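Local atomic coordinates of sugar kinase, pfkB family (Thermotoga maritima, PDB entry 2AJR), a protein that probably phosphorylates a sugar phosphate such as fructose 1-phosphate at the expense of ATP, as a magnesium-binding member of the PfkB carbohydrate kinase family. Residues V248-S259 / F290-F298. Residues are numbered along the deposited sequence; the frame is centred on the assembly and turned at random.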
loop_
_atom_site.group_PDB
_atom_site.type_symbol
_atom_site.label_atom_id
_atom_site.label_comp_id
_atom_site.label_asym_id
_atom_site.label_seq_id
_atom_site.Cartn_x
_atom_site.Cartn_y
_atom_site.Cartn_z
ATOM N N VAL A 248 -2.973 -18.211 31.677
ATOM C CA VAL A 248 -3.330 -19.505 31.167
ATOM C C VAL A 248 -4.248 -20.147 32.188
ATOM O O VAL A 248 -3.853 -20.336 33.339
ATOM C CB VAL A 248 -2.090 -20.360 30.965
ATOM C CG1 VAL A 248 -2.470 -21.728 30.407
ATOM C CG2 VAL A 248 -1.121 -19.645 30.029
ATOM N N ALA A 249 -5.480 -20.442 31.780
ATOM C CA ALA A 249 -6.465 -21.078 32.653
ATOM C C ALA A 249 -6.812 -22.468 32.120
ATOM O O ALA A 249 -7.102 -22.627 30.922
ATOM C CB ALA A 249 -7.727 -20.227 32.738
ATOM N N THR A 250 -6.750 -23.466 33.007
ATOM C CA THR A 250 -7.243 -24.813 32.722
ATOM C C THR A 250 -8.227 -25.204 33.808
ATOM O O THR A 250 -8.542 -24.409 34.704
ATOM C CB THR A 250 -6.113 -25.890 32.652
ATOM O OG1 THR A 250 -5.730 -26.308 33.973
ATOM C CG2 THR A 250 -4.906 -25.374 31.895
ATOM N N ARG A 251 -8.696 -26.440 33.727
ATOM C CA ARG A 251 -9.669 -26.966 34.672
ATOM C C ARG A 251 -8.960 -27.292 35.981
ATOM O O ARG A 251 -9.593 -27.302 37.025
ATOM C CB ARG A 251 -10.418 -28.168 34.050
ATOM C CG ARG A 251 -11.051 -27.738 32.692
ATOM C CD ARG A 251 -11.888 -28.773 31.944
ATOM N NE ARG A 251 -12.539 -28.155 30.773
ATOM C CZ ARG A 251 -13.175 -28.823 29.809
ATOM N NH1 ARG A 251 -13.247 -30.147 29.821
ATOM N NH2 ARG A 251 -13.738 -28.159 28.808
ATOM N N GLU A 252 -7.640 -27.504 35.921
ATOM C CA GLU A 252 -6.813 -27.691 37.132
ATOM C C GLU A 252 -6.397 -26.362 37.805
ATOM O O GLU A 252 -6.041 -26.368 38.970
ATOM C CB GLU A 252 -5.594 -28.630 36.889
ATOM C CG GLU A 252 -5.056 -28.714 35.444
ATOM N N GLY A 253 -6.470 -25.228 37.105
ATOM C CA GLY A 253 -6.149 -23.922 37.730
ATOM C C GLY A 253 -5.742 -22.797 36.784
ATOM O O GLY A 253 -5.941 -22.892 35.573
ATOM N N VAL A 254 -5.160 -21.732 37.342
ATOM C CA VAL A 254 -4.762 -20.546 36.568
ATOM C C VAL A 254 -3.291 -20.180 36.811
ATOM O O VAL A 254 -2.851 -20.060 37.959
ATOM C CB VAL A 254 -5.651 -19.297 36.910
ATOM C CG1 VAL A 254 -5.320 -18.110 35.998
ATOM C CG2 VAL A 254 -7.161 -19.631 36.826
ATOM N N TRP A 255 -2.537 -19.980 35.726
ATOM C CA TRP A 255 -1.144 -19.518 35.819
ATOM C C TRP A 255 -0.957 -18.180 35.077
ATOM O O TRP A 255 -1.840 -17.754 34.327
ATOM C CB TRP A 255 -0.195 -20.564 35.251
ATOM C CG TRP A 255 -0.195 -21.859 35.992
ATOM C CD1 TRP A 255 0.737 -22.290 36.897
ATOM C CD2 TRP A 255 -1.158 -22.909 35.880
ATOM N NE1 TRP A 255 0.406 -23.532 37.353
ATOM C CE2 TRP A 255 -0.753 -23.937 36.750
ATOM C CE3 TRP A 255 -2.330 -23.076 35.134
ATOM C CZ2 TRP A 255 -1.477 -25.118 36.895
ATOM C CZ3 TRP A 255 -3.043 -24.245 35.272
ATOM C CH2 TRP A 255 -2.617 -25.255 36.147
ATOM N N LEU A 256 0.182 -17.523 35.319
ATOM C CA LEU A 256 0.548 -16.271 34.654
ATOM C C LEU A 256 1.964 -16.370 34.172
ATOM O O LEU A 256 2.868 -16.600 34.971
ATOM C CB LEU A 256 0.443 -15.096 35.609
ATOM C CG LEU A 256 0.840 -13.717 35.077
ATOM C CD1 LEU A 256 0.055 -13.353 33.813
ATOM C CD2 LEU A 256 0.634 -12.654 36.188
ATOM N N ILE A 257 2.150 -16.217 32.864
ATOM C CA ILE A 257 3.460 -16.238 32.223
ATOM C C ILE A 257 3.852 -14.783 31.950
ATOM O O ILE A 257 3.072 -14.032 31.325
ATOM C CB ILE A 257 3.420 -17.015 30.868
ATOM C CG1 ILE A 257 2.835 -18.414 31.061
ATOM C CG2 ILE A 257 4.788 -17.114 30.269
ATOM C CD1 ILE A 257 2.538 -19.125 29.788
ATOM N N ARG A 258 5.033 -14.376 32.413
ATOM C CA ARG A 258 5.489 -12.998 32.206
ATOM C C ARG A 258 6.833 -12.946 31.520
ATOM O O ARG A 258 7.737 -13.711 31.869
ATOM C CB ARG A 258 5.681 -12.295 33.528
ATOM C CG ARG A 258 4.455 -12.092 34.356
ATOM C CD ARG A 258 4.857 -11.239 35.500
ATOM N NE ARG A 258 3.758 -10.896 36.377
ATOM C CZ ARG A 258 3.043 -9.778 36.307
ATOM N NH1 ARG A 258 3.266 -8.891 35.338
ATOM N NH2 ARG A 258 2.088 -9.558 37.213
ATOM N N SER A 259 6.974 -12.025 30.569
ATOM C CA SER A 259 8.284 -11.721 30.016
ATOM C C SER A 259 9.159 -11.113 31.114
ATOM O O SER A 259 8.736 -10.185 31.778
ATOM C CB SER A 259 8.162 -10.731 28.863
ATOM O OG SER A 259 9.440 -10.252 28.485
ATOM N N PHE A 290 -1.053 -28.727 28.716
ATOM C CA PHE A 290 -1.493 -27.389 28.348
ATOM C C PHE A 290 -0.609 -26.266 28.865
ATOM O O PHE A 290 -0.272 -25.357 28.118
ATOM C CB PHE A 290 -2.935 -27.176 28.794
ATOM C CG PHE A 290 -3.909 -28.072 28.096
ATOM C CD1 PHE A 290 -4.023 -28.040 26.715
ATOM C CD2 PHE A 290 -4.706 -28.961 28.810
ATOM C CE1 PHE A 290 -4.915 -28.884 26.055
ATOM C CE2 PHE A 290 -5.614 -29.796 28.158
ATOM C CZ PHE A 290 -5.715 -29.758 26.781
ATOM N N LEU A 291 -0.226 -26.310 30.128
ATOM C CA LEU A 291 0.641 -25.269 30.648
ATOM C C LEU A 291 1.924 -25.254 29.827
ATOM O O LEU A 291 2.345 -24.192 29.346
ATOM C CB LEU A 291 0.954 -25.449 32.139
ATOM C CG LEU A 291 1.763 -24.267 32.713
ATOM C CD1 LEU A 291 1.043 -22.948 32.469
ATOM C CD2 LEU A 291 2.092 -24.446 34.192
ATOM N N GLU A 292 2.527 -26.427 29.633
ATOM C CA GLU A 292 3.751 -26.510 28.812
ATOM C C GLU A 292 3.515 -26.085 27.353
ATOM O O GLU A 292 4.399 -25.500 26.736
ATOM C CB GLU A 292 4.396 -27.890 28.897
ATOM C CG GLU A 292 4.851 -28.266 30.322
ATOM C CD GLU A 292 6.058 -27.470 30.809
ATOM O OE1 GLU A 292 7.101 -27.459 30.127
ATOM O OE2 GLU A 292 5.978 -26.871 31.898
HETATM N N MSE A 293 2.323 -26.338 26.820
HETATM C CA MSE A 293 1.952 -25.787 25.515
HETATM C C MSE A 293 1.978 -24.280 25.496
HETATM O O MSE A 293 2.576 -23.697 24.607
HETATM C CB MSE A 293 0.550 -26.182 25.121
HETATM C CG MSE A 293 0.446 -27.480 24.388
HETATM SE SE MSE A 293 -1.405 -27.746 23.856
HETATM C CE MSE A 293 -1.857 -25.991 23.388
ATOM N N ALA A 294 1.304 -23.651 26.459
ATOM C CA ALA A 294 1.288 -22.191 26.549
ATOM C C ALA A 294 2.696 -21.615 26.750
ATOM O O ALA A 294 3.022 -20.572 26.188
ATOM C CB ALA A 294 0.368 -21.738 27.656
ATOM N N LYS A 295 3.523 -22.305 27.536
ATOM C CA LYS A 295 4.899 -21.860 27.801
ATOM C C LYS A 295 5.738 -21.880 26.542
ATOM O O LYS A 295 6.536 -20.974 26.298
ATOM C CB LYS A 295 5.572 -22.738 28.869
ATOM C CG LYS A 295 5.159 -22.384 30.312
ATOM C CD LYS A 295 5.509 -23.474 31.328
ATOM C CE LYS A 295 7.017 -23.570 31.591
ATOM N NZ LYS A 295 7.347 -24.663 32.549
ATOM N N PHE A 296 5.576 -22.937 25.759
ATOM C CA PHE A 296 6.297 -23.057 24.510
ATOM C C PHE A 296 5.775 -22.007 23.525
ATOM O O PHE A 296 6.549 -21.410 22.775
ATOM C CB PHE A 296 6.150 -24.465 23.934
ATOM C CG PHE A 296 7.040 -24.732 22.748
ATOM C CD1 PHE A 296 8.346 -25.147 22.928
ATOM C CD2 PHE A 296 6.569 -24.570 21.462
ATOM C CE1 PHE A 296 9.168 -25.392 21.844
ATOM C CE2 PHE A 296 7.380 -24.816 20.378
ATOM C CZ PHE A 296 8.688 -25.225 20.568
ATOM N N GLY A 297 4.466 -21.772 23.546
ATOM C CA GLY A 297 3.863 -20.739 22.725
ATOM C C GLY A 297 4.465 -19.393 23.061
ATOM O O GLY A 297 4.835 -18.631 22.161
ATOM N N PHE A 298 4.594 -19.121 24.361
ATOM C CA PHE A 298 5.103 -17.837 24.843
ATOM C C PHE A 298 6.542 -17.659 24.383
ATOM O O PHE A 298 6.914 -16.585 23.940
ATOM C CB PHE A 298 4.988 -17.737 26.380
ATOM C CG PHE A 298 5.122 -16.335 26.916
ATOM C CD1 PHE A 298 6.372 -15.801 27.205
ATOM C CD2 PHE A 298 4.002 -15.546 27.116
ATOM C CE1 PHE A 298 6.495 -14.502 27.683
ATOM C CE2 PHE A 298 4.115 -14.248 27.598
ATOM C CZ PHE A 298 5.362 -13.726 27.887
#
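Ile257 and Phe298 form the tight end of this contact: Ile257 CG2 sits 3.6 Å from the centroid of the Phe298 ring and 16° off its normal, a CH-pi contact over one face. Phe298 CG lies anti to the backbone N (chi1 -164°), which carries the ring out from the helix toward the strand until CZ comes 3.6 Å from Ser259 N. With Phe298 cut back to an alanine, Ile257 CG2 would probably lose the aromatic face it rests on, opening a gap between helix and strand, where Phe325 also meets the ring. One helical turn back, Ala294 CB approaches Val248 CG2 to 3.5 Å and Ile257 CD1 to 4.0 Å, consistent with a small side chain letting the helix lie close to both strands of the hairpin.

Toward the hairpin turn, burial lessens. Leu291 crosses Trp255 with CD2 3.6 Å from the centroid of the five-membered ring, almost on its normal, while Thr250 CG2 reaches Phe290 CB only at 4.1 Å. On the partly exposed flank, Lys295 NZ turns away to a salt bridge with Glu292 OE2 (2.7 Å), made within the helix.

The axes of strand 254-259 and helix 290-298 run nearly parallel, 16° apart, and helix 290-304 packs on the hairpin of strands 245-249 and 254-259, next to the outermost strand 325-329 of the ribokinase-like sheet. With no hydrogen bond or salt bridge between the segments, the chemistry implies cohesion by apolar burial and two CH-pi contacts.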